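PDB 5T87: CdiA toxin from Cupriavidus taiwanensis, which probably acts as the C-terminal toxin domain of a contact-dependent growth inhibition effector and is bound here by its CdiI immunity protein. Local coordinates for residues Val15-Thr20 and Ser57-Ala62; Thr20-Val25 and Phe37-Gly42. One frame throughout, in Å; residues are numbered along the deposited sequence.

Overall arrangement
Both interactions involve the same antiparallel sheet, whose strands run 15-18, 21-27, 34-41, 44-50 in chain order. Interaction 2 pairs the two central strands as a hairpin; interaction 1 brings helix 57-64 against 15-18, an outermost strand within this chain. Their centres lie about 11 Å apart, they share T20, and along the chain interaction 2 is nested inside the loop closed by interaction 1. They meet directly where strands 15-18 and 21-27 adjoin: V15 O probably accepts from V25 N at 2.9 Å. Parts of both also reach the CdiI chain, through K18 and T20 and through S21 and R23, so this part of the toxin domain, including its central hairpin, contributes to the immunity-protein interface.

Interaction 1 of 2, residues Val15-Thr20 and Ser57-Ala62; sequences VQVKET and SDMQNA
V15 opens the contact from the strand: its CG1, set between the backbone N and the carbonyl carbon (chi1 63°), reaches the C-terminal part of the 57-62 helix segment, 3.8 Å from A62 O. Q16 turns its CB away from the helix, and its NE2 makes hydrogen bonds to S21 O and, weakly, to K18 O, so it bridges the turn between strands 15-18 and 21-27. At V17 the chain turns a corner, and this residue loses the largest area of the first segment. Its CG1, anti to the backbone N (chi1 -177°), rests against D58 CB at 3.8 Å and approaches CG of selenomethionine M59 at 4.3 Å; the V17 and D58 side chains cross at roughly a right angle. K18, bent at chi3 (-72°), brings its CD to within 3.5 Å of D58 OD2. K18 NZ stays 4.6 Å from D58 OD2, beyond a salt bridge, so any attraction is probably loosely electrostatic. The result is an apolar contact with K18 and D58 polar at one end, placing helix 57-64 against 15-18, the outermost strand within this chain, while V15 and V17 also touch V25 and M59 touches R23 on adjacent strand 21-27.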
loop_
_atom_site.group_PDB
_atom_site.type_symbol
_atom_site.label_atom_id
_atom_site.label_comp_id
_atom_site.label_asym_id
_atom_site.label_seq_id
_atom_site.Cartn_x
_atom_site.Cartn_y
_atom_site.Cartn_z
ATOM N N VAL E 15 -1.521 -1.894 15.310
ATOM C CA VAL E 15 -0.292 -2.632 15.664
ATOM C C VAL E 15 0.516 -3.029 14.402
ATOM O O VAL E 15 -0.045 -3.431 13.374
ATOM C CB VAL E 15 -0.603 -3.874 16.564
ATOM C CG1 VAL E 15 -1.483 -4.901 15.848
ATOM C CG2 VAL E 15 0.681 -4.525 17.073
ATOM N N GLN E 16 1.836 -2.896 14.496
ATOM C CA GLN E 16 2.731 -3.276 13.415
ATOM C C GLN E 16 2.663 -4.779 13.271
ATOM O O GLN E 16 2.670 -5.485 14.267
ATOM C CB GLN E 16 4.159 -2.846 13.744
ATOM C CG GLN E 16 5.166 -3.118 12.642
ATOM C CD GLN E 16 6.506 -2.455 12.887
ATOM O OE1 GLN E 16 6.709 -1.796 13.900
ATOM N NE2 GLN E 16 7.431 -2.631 11.958
ATOM N N VAL E 17 2.600 -5.264 12.038
ATOM C CA VAL E 17 2.424 -6.693 11.787
ATOM C C VAL E 17 3.752 -7.425 11.988
ATOM O O VAL E 17 3.791 -8.489 12.612
ATOM C CB VAL E 17 1.868 -6.974 10.365
ATOM C CG1 VAL E 17 1.633 -8.470 10.159
ATOM C CG2 VAL E 17 0.570 -6.209 10.128
ATOM N N LYS E 18 4.823 -6.857 11.436
ATOM C CA LYS E 18 6.168 -7.422 11.524
ATOM C C LYS E 18 7.149 -6.280 11.658
ATOM O O LYS E 18 6.976 -5.256 11.003
ATOM C CB LYS E 18 6.503 -8.182 10.247
ATOM C CG LYS E 18 5.359 -8.997 9.683
ATOM C CD LYS E 18 5.809 -9.872 8.527
ATOM C CE LYS E 18 6.109 -9.050 7.285
ATOM N NZ LYS E 18 6.314 -9.953 6.130
ATOM N N GLU E 19 8.196 -6.455 12.462
ATOM C CA GLU E 19 9.209 -5.392 12.643
ATOM C C GLU E 19 10.030 -5.083 11.376
ATOM O O GLU E 19 10.642 -4.020 11.289
ATOM C CB GLU E 19 10.130 -5.682 13.839
ATOM C CG GLU E 19 11.107 -6.842 13.659
ATOM C CD GLU E 19 11.813 -7.211 14.957
ATOM O OE1 GLU E 19 12.453 -6.325 15.570
ATOM O OE2 GLU E 19 11.732 -8.391 15.366
ATOM N N THR E 20 10.029 -5.994 10.401
ATOM C CA THR E 20 10.672 -5.762 9.095
ATOM C C THR E 20 9.869 -4.856 8.145
ATOM O O THR E 20 10.385 -4.461 7.093
ATOM C CB THR E 20 10.920 -7.092 8.352
ATOM O OG1 THR E 20 9.680 -7.783 8.179
ATOM C CG2 THR E 20 11.882 -7.977 9.128
ATOM N N SER E 57 -2.083 -14.803 7.730
ATOM C CA SER E 57 -1.892 -15.431 9.039
ATOM C C SER E 57 -1.262 -14.436 10.018
ATOM O O SER E 57 -1.812 -14.194 11.094
ATOM C CB SER E 57 -1.047 -16.716 8.929
ATOM O OG SER E 57 0.250 -16.468 8.399
ATOM N N ASP E 58 -0.149 -13.825 9.604
ATOM C CA ASP E 58 0.560 -12.819 10.416
ATOM C C ASP E 58 -0.366 -11.695 10.901
ATOM O O ASP E 58 -0.280 -11.279 12.062
ATOM C CB ASP E 58 1.732 -12.206 9.633
ATOM C CG ASP E 58 2.823 -13.218 9.296
ATOM O OD1 ASP E 58 2.670 -14.416 9.612
ATOM O OD2 ASP E 58 3.841 -12.806 8.700
HETATM N N MSE E 59 -1.248 -11.228 10.009
HETATM C CA MSE E 59 -2.195 -10.134 10.300
HETATM C C MSE E 59 -3.212 -10.553 11.322
HETATM O O MSE E 59 -3.472 -9.831 12.290
HETATM C CB MSE E 59 -2.947 -9.681 9.038
HETATM C CG MSE E 59 -2.037 -9.040 7.978
HETATM SE SE MSE E 59 -3.033 -7.999 6.608
HETATM C CE MSE E 59 -1.698 -8.007 5.153
ATOM N N GLN E 60 -3.791 -11.732 11.115
ATOM C CA GLN E 60 -4.787 -12.271 12.034
ATOM C C GLN E 60 -4.161 -12.637 13.383
ATOM O O GLN E 60 -4.725 -12.310 14.426
ATOM C CB GLN E 60 -5.488 -13.483 11.418
ATOM C CG GLN E 60 -6.313 -13.140 10.186
ATOM C CD GLN E 60 -6.840 -14.359 9.445
ATOM O OE1 GLN E 60 -6.368 -15.477 9.640
ATOM N NE2 GLN E 60 -7.822 -14.141 8.575
ATOM N N ASN E 61 -2.995 -13.289 13.358
ATOM C CA ASN E 61 -2.258 -13.628 14.586
ATOM C C ASN E 61 -2.049 -12.384 15.432
ATOM O O ASN E 61 -2.449 -12.346 16.598
ATOM C CB ASN E 61 -0.884 -14.245 14.276
ATOM C CG ASN E 61 -0.963 -15.687 13.797
ATOM O OD1 ASN E 61 -1.892 -16.428 14.129
ATOM N ND2 ASN E 61 0.035 -16.099 13.022
ATOM N N ALA E 62 -1.443 -11.368 14.812
ATOM C CA ALA E 62 -1.154 -10.086 15.456
ATOM C C ALA E 62 -2.407 -9.315 15.907
ATOM O O ALA E 62 -2.318 -8.484 16.812
ATOM C CB ALA E 62 -0.304 -9.223 14.535
#

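Interaction 2 of 2, residues Thr20-Val25 and Phe37-Gly42; sequences TSPRRV and FDRTLG
R23 and D38 lie side by side and point the same way, their flat groups turned 51° against each other, and form a salt bridge across the two strands. The R23 side chain leaves with CG anti to the backbone N (chi1 -177°) and bends at chi3, which brings NE to 2.7 Å from D38 OD1. That bond is fairly straight (158° at the hydrogen), lies near the guanidinium plane and uses the syn lone pair of OD1; R23 NH2 adds a weak second bond to the same oxygen. R23 also has a second acidic partner, D108 of the CdiI chain, through NH1, so D38 probably helps position the arginine for the immunity-protein interface. Within the strand, R23 N donates to S21 OG at 3.0 Å, an ST turn; S21 OG also hydrogen-bonds D104 of the CdiI chain. R39 meets P22 differently: P22 CG lies 4.1 Å above the R39 guanidinium plane, over its centre. R24 and F37 form an antiparallel hydrogen-bonded pair: R24 N reaches F37 O at 3.0 Å in the carbonyl plane, whereas F37 N approaches R24 O at 3.1 Å from above the carbonyl plane. F37 packs on V10 and L11 of helix 7-12. The contact joins the hairpin strands 21-27 and 34-41, in the middle of the four-stranded antiparallel sheet, with 15-18 and 44-50 as its outer strands within this chain.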
loop_
_atom_site.group_PDB
_atom_site.type_symbol
_atom_site.label_atom_id
_atom_site.label_comp_id
_atom_site.label_asym_id
_atom_site.label_seq_id
_atom_site.Cartn_x
_atom_site.Cartn_y
_atom_site.Cartn_z
ATOM N N THR E 20 10.029 -5.994 10.401
ATOM C CA THR E 20 10.672 -5.762 9.095
ATOM C C THR E 20 9.869 -4.856 8.145
ATOM O O THR E 20 10.385 -4.461 7.093
ATOM C CB THR E 20 10.920 -7.092 8.352
ATOM O OG1 THR E 20 9.680 -7.783 8.179
ATOM C CG2 THR E 20 11.882 -7.977 9.128
ATOM N N SER E 21 8.614 -4.552 8.491
ATOM C CA SER E 21 7.752 -3.724 7.652
ATOM C C SER E 21 6.921 -2.751 8.465
ATOM O O SER E 21 6.332 -3.144 9.460
ATOM C CB SER E 21 6.785 -4.601 6.852
ATOM O OG SER E 21 5.740 -3.825 6.285
ATOM N N PRO E 22 6.791 -1.499 7.986
ATOM C CA PRO E 22 5.906 -0.541 8.652
ATOM C C PRO E 22 4.407 -0.843 8.521
ATOM O O PRO E 22 3.607 -0.160 9.136
ATOM C CB PRO E 22 6.231 0.773 7.939
ATOM C CG PRO E 22 6.627 0.358 6.561
ATOM C CD PRO E 22 7.320 -0.963 6.714
ATOM N N ARG E 23 4.026 -1.835 7.715
ATOM C CA ARG E 23 2.623 -2.224 7.590
ATOM C C ARG E 23 2.006 -2.566 8.943
ATOM O O ARG E 23 2.540 -3.404 9.675
ATOM C CB ARG E 23 2.478 -3.415 6.650
ATOM C CG ARG E 23 1.040 -3.848 6.406
ATOM C CD ARG E 23 0.910 -4.686 5.141
ATOM N NE ARG E 23 0.478 -3.899 3.987
ATOM C CZ ARG E 23 0.084 -4.407 2.815
ATOM N NH1 ARG E 23 0.076 -5.724 2.612
ATOM N NH2 ARG E 23 -0.301 -3.587 1.839
ATOM N N ARG E 24 0.891 -1.895 9.247
ATOM C CA ARG E 24 0.142 -2.086 10.475
ATOM C C ARG E 24 -1.252 -2.610 10.173
ATOM O O ARG E 24 -1.704 -2.593 9.017
ATOM C CB ARG E 24 -0.008 -0.763 11.231
ATOM C CG ARG E 24 1.265 0.046 11.383
ATOM C CD ARG E 24 1.036 1.251 12.281
ATOM N NE ARG E 24 0.888 0.885 13.695
ATOM C CZ ARG E 24 1.888 0.588 14.535
ATOM N NH1 ARG E 24 1.613 0.275 15.797
ATOM N NH2 ARG E 24 3.155 0.590 14.133
ATOM N N VAL E 25 -1.933 -3.040 11.238
ATOM C CA VAL E 25 -3.316 -3.550 11.170
ATOM C C VAL E 25 -4.103 -3.200 12.442
ATOM O O VAL E 25 -3.535 -3.171 13.538
ATOM C CB VAL E 25 -3.350 -5.084 10.911
ATOM C CG1 VAL E 25 -2.635 -5.867 12.009
ATOM C CG2 VAL E 25 -4.779 -5.578 10.739
ATOM N N PHE E 37 -3.009 -0.512 7.181
ATOM C CA PHE E 37 -2.363 0.793 7.071
ATOM C C PHE E 37 -0.953 0.657 6.555
ATOM O O PHE E 37 -0.216 -0.204 7.018
ATOM C CB PHE E 37 -2.268 1.437 8.446
ATOM C CG PHE E 37 -3.588 1.828 9.022
ATOM C CD1 PHE E 37 -4.256 2.954 8.545
ATOM C CD2 PHE E 37 -4.160 1.094 10.059
ATOM C CE1 PHE E 37 -5.482 3.332 9.073
ATOM C CE2 PHE E 37 -5.382 1.475 10.602
ATOM C CZ PHE E 37 -6.043 2.598 10.105
ATOM N N ASP E 38 -0.567 1.546 5.648
ATOM C CA ASP E 38 0.782 1.555 5.083
ATOM C C ASP E 38 1.373 2.943 5.170
ATOM O O ASP E 38 0.649 3.936 5.120
ATOM C CB ASP E 38 0.742 1.134 3.619
ATOM C CG ASP E 38 0.165 -0.243 3.431
ATOM O OD1 ASP E 38 0.892 -1.218 3.724
ATOM O OD2 ASP E 38 -1.020 -0.345 3.018
ATOM N N ARG E 39 2.692 3.011 5.266
ATOM C CA ARG E 39 3.361 4.287 5.364
ATOM C C ARG E 39 3.278 5.054 4.053
ATOM O O ARG E 39 3.468 4.484 2.988
ATOM C CB ARG E 39 4.830 4.129 5.737
ATOM C CG ARG E 39 5.402 5.435 6.277
ATOM C CD ARG E 39 6.895 5.491 6.144
ATOM N NE ARG E 39 7.533 4.687 7.178
ATOM C CZ ARG E 39 8.668 3.996 7.032
ATOM N NH1 ARG E 39 9.331 3.975 5.868
ATOM N NH2 ARG E 39 9.141 3.309 8.065
ATOM N N THR E 40 3.003 6.347 4.154
ATOM C CA THR E 40 3.073 7.235 3.028
ATOM C C THR E 40 4.481 7.823 3.025
ATOM O O THR E 40 5.283 7.537 2.141
ATOM C CB THR E 40 1.968 8.305 3.139
ATOM O OG1 THR E 40 0.681 7.662 3.130
ATOM C CG2 THR E 40 2.055 9.341 2.025
ATOM N N LEU E 41 4.771 8.619 4.043
ATOM C CA LEU E 41 6.046 9.310 4.241
ATOM C C LEU E 41 6.065 9.698 5.728
ATOM O O LEU E 41 5.021 10.036 6.280
ATOM C CB LEU E 41 6.132 10.577 3.377
ATOM C CG LEU E 41 6.423 10.476 1.873
ATOM C CD1 LEU E 41 6.452 11.834 1.170
ATOM C CD2 LEU E 41 7.732 9.728 1.636
ATOM N N GLY E 42 7.237 9.627 6.364
ATOM C CA GLY E 42 7.400 9.960 7.781
ATOM C C GLY E 42 6.482 9.144 8.673
ATOM O O GLY E 42 6.478 7.922 8.591
#